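Local coordinates for putative general stress protein 26 (Jannaschia sp., PDB 2QEA) that is of uncharacterised function but, as a pyridoxamine 5'-phosphate oxidase-like protein of the FMN-binding clan, probably acts as a flavin-dependent oxidoreductase, at residues Q35-A40 with L93-S98; P41-F46 with L116-P121. All coordinates share one frame; numbering follows the deposited sequence.

Contact 1: residues Q35-A40 with L93-S98; sequences QTDDDA and LDEFWS. With CA (calcium ion), chain D; CA (calcium ion), chain E.
F96 holds its CG anti to the carbonyl carbon (chi1 -57°), which lays the phenyl ring along the backbone of Q35-D37, while E95 keeps CG anti to its own backbone N (chi1 -173°) and runs extended toward the same loop. From the other segment D37, with CG likewise anti to N, crosses E95 at about a right angle. Q35 bends at its second torsion and slides past F96 in the opposite direction, CB lying 3.6 Å from F96 CB and equally near CD1. The ring is thus sandwiched: Q35 O sits over the centre of one face and E95 CD over the rim of the other, 3.8 Å from the ring plane. Farther out, F96 CE1 meets the carbonyl carbon of T36 at 3.6 Å. F96 is the first residue to leave helical geometry after helix 90-95, so its ring joins the end of that helix to the loop between strands 30-32 and 44-49 of the split-barrel-like fold expected for this family; W45 of strand 44-49 stacks on the same ring. At the surface end D37 OD2 and E95 OE2 come within 3.0 Å, two acceptors whose carboxylate planes stand 69° apart. Such closeness would probably raise the pKa of one of them. The other oxygen, D37 OD1, takes the N-H of D39 in an Asx turn, met from above the carboxylate plane, within a type I turn from D37 to A40. This turn presents D38, whose carboxylate bridges two calcium ions: OD1 lies 2.8 Å from the ion of chain D, and OD2 reaches the ion of chain E at 2.6 Å. E14 and D11 add further carboxylates to these metal sites, and a water binds the chain E ion at 2.7 Å.

Contact 2: residues P41-F46 with L116-P121; sequences PGAIWF and LLKFTP
Strand 44-49 pairs antiparallel with strand 114-129 in the antiparallel sheet of what is probably the split barrel of pyridoxamine 5'-phosphate oxidase-like proteins, I44-F119 and F46-L117 forming hydrogen-bonded pairs on either side of the non-hydrogen-bonded pair W45-K118. The straightest bond runs from L117 N to F46 O (2.8 Å, 177° at the hydrogen), nearly along the C=O axis. K118, all its torsions near 180°, lies alongside the W45 indole: CB is 3.8 Å from W45 CZ3, CG stands over the six-membered ring in a CH-pi contact 4.0 Å from its centroid, CD touches W45 CH2 at 3.6 Å, and CE reaches A43 CB at 3.7 Å. At the edge of the same ring, W45 CE3 meets L116 CG near the ring plane. An alanine in place of W45 would probably deprive the K118 chain and L116 of their shared aromatic surface and loosen the packing of F96, which stacks on the indole. The other face of the sheet carries I44, F46, L117 and F119; here the F46 ring turns its edge to F119 CB, which lies near the ring plane beside CE2. One water donates to both G42 O, at 2.8 Å, and P121 O.

From the N terminus, the chain passes helix 2-13 and the hairpin of strands 19-23 and 30-32 before the loop of contact 1, which runs directly into the first segment of contact 2. It then continues through strands 63-71 and 76-87 to helix 90-95, where contact 1 closes its loop of 52 intervening residues; strand 114-129 follows and closes contact 2 over 69. The segments alternate along the sequence, so the two loops cross. Contact 1 ties the calcium-binding loop to the helix end, contact 2 joins two sheet strands. They touch through Q35 N and W45 O, a probable hydrogen bond, and by L93 packing on L116.

Contact 1: residues Q35-A40 with L93-S98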
# COMPACT_ATOMS: atom_id res chain seq x y z
N GLN A 35 -10.26 6.09 8.19
CA GLN A 35 -11.31 5.85 9.17
C GLN A 35 -12.62 5.72 8.41
O GLN A 35 -13.01 6.65 7.70
CB GLN A 35 -11.38 7.00 10.18
CG GLN A 35 -10.06 7.35 10.88
CD GLN A 35 -9.50 6.21 11.72
OE1 GLN A 35 -10.22 5.54 12.46
NE2 GLN A 35 -8.19 5.99 11.61
N THR A 36 -13.26 4.55 8.51
CA THR A 36 -14.53 4.28 7.82
C THR A 36 -15.48 3.46 8.70
O THR A 36 -15.10 2.94 9.75
CB THR A 36 -14.32 3.52 6.48
OG1 THR A 36 -13.75 2.22 6.73
CG2 THR A 36 -13.40 4.29 5.54
N ASP A 37 -16.73 3.38 8.24
CA ASP A 37 -17.78 2.60 8.89
C ASP A 37 -18.60 2.00 7.75
O ASP A 37 -19.15 2.75 6.94
CB ASP A 37 -18.63 3.50 9.80
CG ASP A 37 -19.52 2.72 10.77
OD1 ASP A 37 -19.91 1.56 10.49
OD2 ASP A 37 -19.84 3.29 11.83
N ASP A 38 -18.69 0.66 7.69
CA ASP A 38 -19.44 -0.03 6.62
C ASP A 38 -20.97 0.10 6.71
O ASP A 38 -21.67 -0.34 5.80
CB ASP A 38 -18.97 -1.49 6.38
CG ASP A 38 -19.15 -2.41 7.59
OD1 ASP A 38 -19.63 -1.98 8.66
OD2 ASP A 38 -18.75 -3.58 7.46
N ASP A 39 -21.48 0.67 7.81
CA ASP A 39 -22.90 1.04 7.93
C ASP A 39 -23.19 2.26 7.04
O ASP A 39 -24.28 2.36 6.47
CB ASP A 39 -23.29 1.36 9.39
CG ASP A 39 -23.21 0.14 10.31
OD1 ASP A 39 -22.68 -0.93 9.90
OD2 ASP A 39 -23.68 0.25 11.46
N ALA A 40 -22.21 3.17 6.94
CA ALA A 40 -22.29 4.38 6.10
C ALA A 40 -21.12 4.43 5.09
O ALA A 40 -20.18 5.22 5.27
CB ALA A 40 -22.29 5.63 6.99
N LEU A 93 -16.34 13.96 12.42
CA LEU A 93 -15.15 14.25 13.26
C LEU A 93 -15.20 13.50 14.59
O LEU A 93 -14.23 12.85 14.96
CB LEU A 93 -15.02 15.76 13.51
CG LEU A 93 -13.84 16.30 14.35
CD1 LEU A 93 -12.50 15.86 13.78
CD2 LEU A 93 -13.92 17.82 14.43
N ASP A 94 -16.34 13.58 15.28
CA ASP A 94 -16.55 12.92 16.58
C ASP A 94 -16.63 11.38 16.49
O ASP A 94 -16.17 10.68 17.40
CB ASP A 94 -17.81 13.48 17.27
CG ASP A 94 -17.97 13.02 18.73
OD1 ASP A 94 -16.96 12.75 19.41
OD2 ASP A 94 -19.13 12.95 19.19
N GLU A 95 -17.20 10.86 15.40
CA GLU A 95 -17.33 9.40 15.18
C GLU A 95 -15.98 8.71 14.98
O GLU A 95 -15.74 7.65 15.55
CB GLU A 95 -18.24 9.11 13.97
CG GLU A 95 -18.59 7.61 13.74
CD GLU A 95 -19.26 7.35 12.39
OE1 GLU A 95 -19.90 8.27 11.83
OE2 GLU A 95 -19.14 6.21 11.89
N PHE A 96 -15.12 9.32 14.16
CA PHE A 96 -13.79 8.77 13.82
C PHE A 96 -12.61 9.24 14.70
O PHE A 96 -11.46 8.89 14.41
CB PHE A 96 -13.51 9.00 12.33
CG PHE A 96 -14.55 8.40 11.43
CD1 PHE A 96 -14.80 7.02 11.45
CD2 PHE A 96 -15.30 9.20 10.55
CE1 PHE A 96 -15.78 6.44 10.63
CE2 PHE A 96 -16.28 8.63 9.72
CZ PHE A 96 -16.52 7.25 9.75
N TRP A 97 -12.89 9.99 15.77
CA TRP A 97 -11.86 10.46 16.70
C TRP A 97 -11.46 9.30 17.62
O TRP A 97 -12.33 8.54 18.06
CB TRP A 97 -12.36 11.65 17.52
CG TRP A 97 -11.30 12.36 18.26
CD1 TRP A 97 -10.99 12.21 19.58
CD2 TRP A 97 -10.37 13.31 17.74
NE1 TRP A 97 -9.94 13.03 19.92
CE2 TRP A 97 -9.53 13.71 18.81
CE3 TRP A 97 -10.16 13.88 16.47
CZ2 TRP A 97 -8.50 14.65 18.65
CZ3 TRP A 97 -9.13 14.82 16.30
CH2 TRP A 97 -8.31 15.19 17.39
N SER A 98 -10.16 9.19 17.91
CA SER A 98 -9.60 8.11 18.74
C SER A 98 -8.55 8.60 19.75
O SER A 98 -8.18 9.78 19.76
CB SER A 98 -8.97 7.05 17.83
OG SER A 98 -7.90 7.59 17.07
CA CA D . -18.40 -2.52 11.12
CA CA E . -16.56 -4.92 8.09
O HOH W 1 -14.75 -5.53 9.97

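Contact 2: residues P41-F46 with L116-P121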
# COMPACT_ATOMS: atom_id res chain seq x y z
N PRO A 41 -21.15 3.56 4.05
CA PRO A 41 -20.09 3.56 3.04
C PRO A 41 -20.23 4.72 2.05
O PRO A 41 -21.30 5.34 1.96
CB PRO A 41 -20.30 2.22 2.32
CG PRO A 41 -21.76 2.01 2.40
CD PRO A 41 -22.18 2.55 3.74
N GLY A 42 -19.16 4.99 1.30
CA GLY A 42 -19.13 6.05 0.28
C GLY A 42 -17.92 6.96 0.36
O GLY A 42 -17.45 7.43 -0.68
N ALA A 43 -17.43 7.23 1.58
CA ALA A 43 -16.28 8.10 1.82
C ALA A 43 -15.27 7.50 2.80
O ALA A 43 -15.65 6.75 3.71
CB ALA A 43 -16.75 9.46 2.32
N ILE A 44 -13.99 7.84 2.61
CA ILE A 44 -12.87 7.42 3.47
C ILE A 44 -12.40 8.70 4.17
O ILE A 44 -12.03 9.67 3.50
CB ILE A 44 -11.72 6.77 2.68
CG1 ILE A 44 -12.22 5.60 1.83
CG2 ILE A 44 -10.63 6.30 3.65
CD1 ILE A 44 -11.14 4.93 0.98
N TRP A 45 -12.39 8.68 5.51
CA TRP A 45 -12.06 9.85 6.33
C TRP A 45 -10.65 9.81 6.92
O TRP A 45 -10.17 8.73 7.30
CB TRP A 45 -13.09 9.99 7.46
CG TRP A 45 -14.51 10.03 6.96
CD1 TRP A 45 -15.31 8.96 6.66
CD2 TRP A 45 -15.29 11.20 6.69
NE1 TRP A 45 -16.54 9.39 6.24
CE2 TRP A 45 -16.56 10.76 6.25
CE3 TRP A 45 -15.04 12.57 6.80
CZ2 TRP A 45 -17.58 11.66 5.90
CZ3 TRP A 45 -16.05 13.47 6.45
CH2 TRP A 45 -17.32 13.00 6.01
N PHE A 46 -10.00 10.97 6.99
CA PHE A 46 -8.64 11.12 7.54
C PHE A 46 -8.55 12.36 8.45
O PHE A 46 -9.08 13.41 8.11
CB PHE A 46 -7.59 11.28 6.43
CG PHE A 46 -7.63 10.20 5.39
CD1 PHE A 46 -6.86 9.04 5.55
CD2 PHE A 46 -8.41 10.34 4.25
CE1 PHE A 46 -6.89 8.02 4.58
CE2 PHE A 46 -8.45 9.34 3.27
CZ PHE A 46 -7.69 8.17 3.43
N LEU A 116 -10.17 17.66 9.22
CA LEU A 116 -10.83 16.44 8.75
C LEU A 116 -10.85 16.44 7.22
O LEU A 116 -11.36 17.39 6.62
CB LEU A 116 -12.27 16.36 9.29
CG LEU A 116 -13.14 15.13 8.96
CD1 LEU A 116 -12.52 13.85 9.50
CD2 LEU A 116 -14.54 15.31 9.53
N LEU A 117 -10.27 15.40 6.61
CA LEU A 117 -10.25 15.22 5.16
C LEU A 117 -11.20 14.08 4.76
O LEU A 117 -11.27 13.06 5.46
CB LEU A 117 -8.83 14.91 4.66
CG LEU A 117 -7.74 15.97 4.85
CD1 LEU A 117 -6.42 15.45 4.30
CD2 LEU A 117 -8.11 17.30 4.19
N LYS A 118 -11.91 14.27 3.64
CA LYS A 118 -12.89 13.31 3.11
C LYS A 118 -12.47 12.91 1.70
O LYS A 118 -12.39 13.76 0.81
CB LYS A 118 -14.28 13.96 3.08
CG LYS A 118 -15.43 13.06 2.60
CD LYS A 118 -16.75 13.82 2.53
CE LYS A 118 -17.90 12.92 2.08
NZ LYS A 118 -19.20 13.63 2.03
N PHE A 119 -12.19 11.61 1.51
CA PHE A 119 -11.83 11.05 0.20
C PHE A 119 -13.02 10.24 -0.31
O PHE A 119 -13.40 9.24 0.31
CB PHE A 119 -10.59 10.15 0.31
CG PHE A 119 -10.18 9.53 -1.00
CD1 PHE A 119 -9.37 10.24 -1.89
CD2 PHE A 119 -10.60 8.25 -1.35
CE1 PHE A 119 -9.00 9.68 -3.12
CE2 PHE A 119 -10.24 7.67 -2.57
CZ PHE A 119 -9.43 8.39 -3.46
N THR A 120 -13.60 10.67 -1.43
CA THR A 120 -14.73 9.98 -2.06
C THR A 120 -14.15 9.20 -3.25
O THR A 120 -13.67 9.82 -4.19
CB THR A 120 -15.80 10.97 -2.57
OG1 THR A 120 -16.30 11.75 -1.47
CG2 THR A 120 -16.96 10.23 -3.23
N PRO A 121 -14.14 7.84 -3.18
CA PRO A 121 -13.66 7.08 -4.34
C PRO A 121 -14.61 7.18 -5.55
O PRO A 121 -15.84 7.13 -5.37
CB PRO A 121 -13.59 5.64 -3.83
CG PRO A 121 -13.62 5.74 -2.36
CD PRO A 121 -14.50 6.92 -2.09
O HOH W 2 -17.83 6.51 -3.33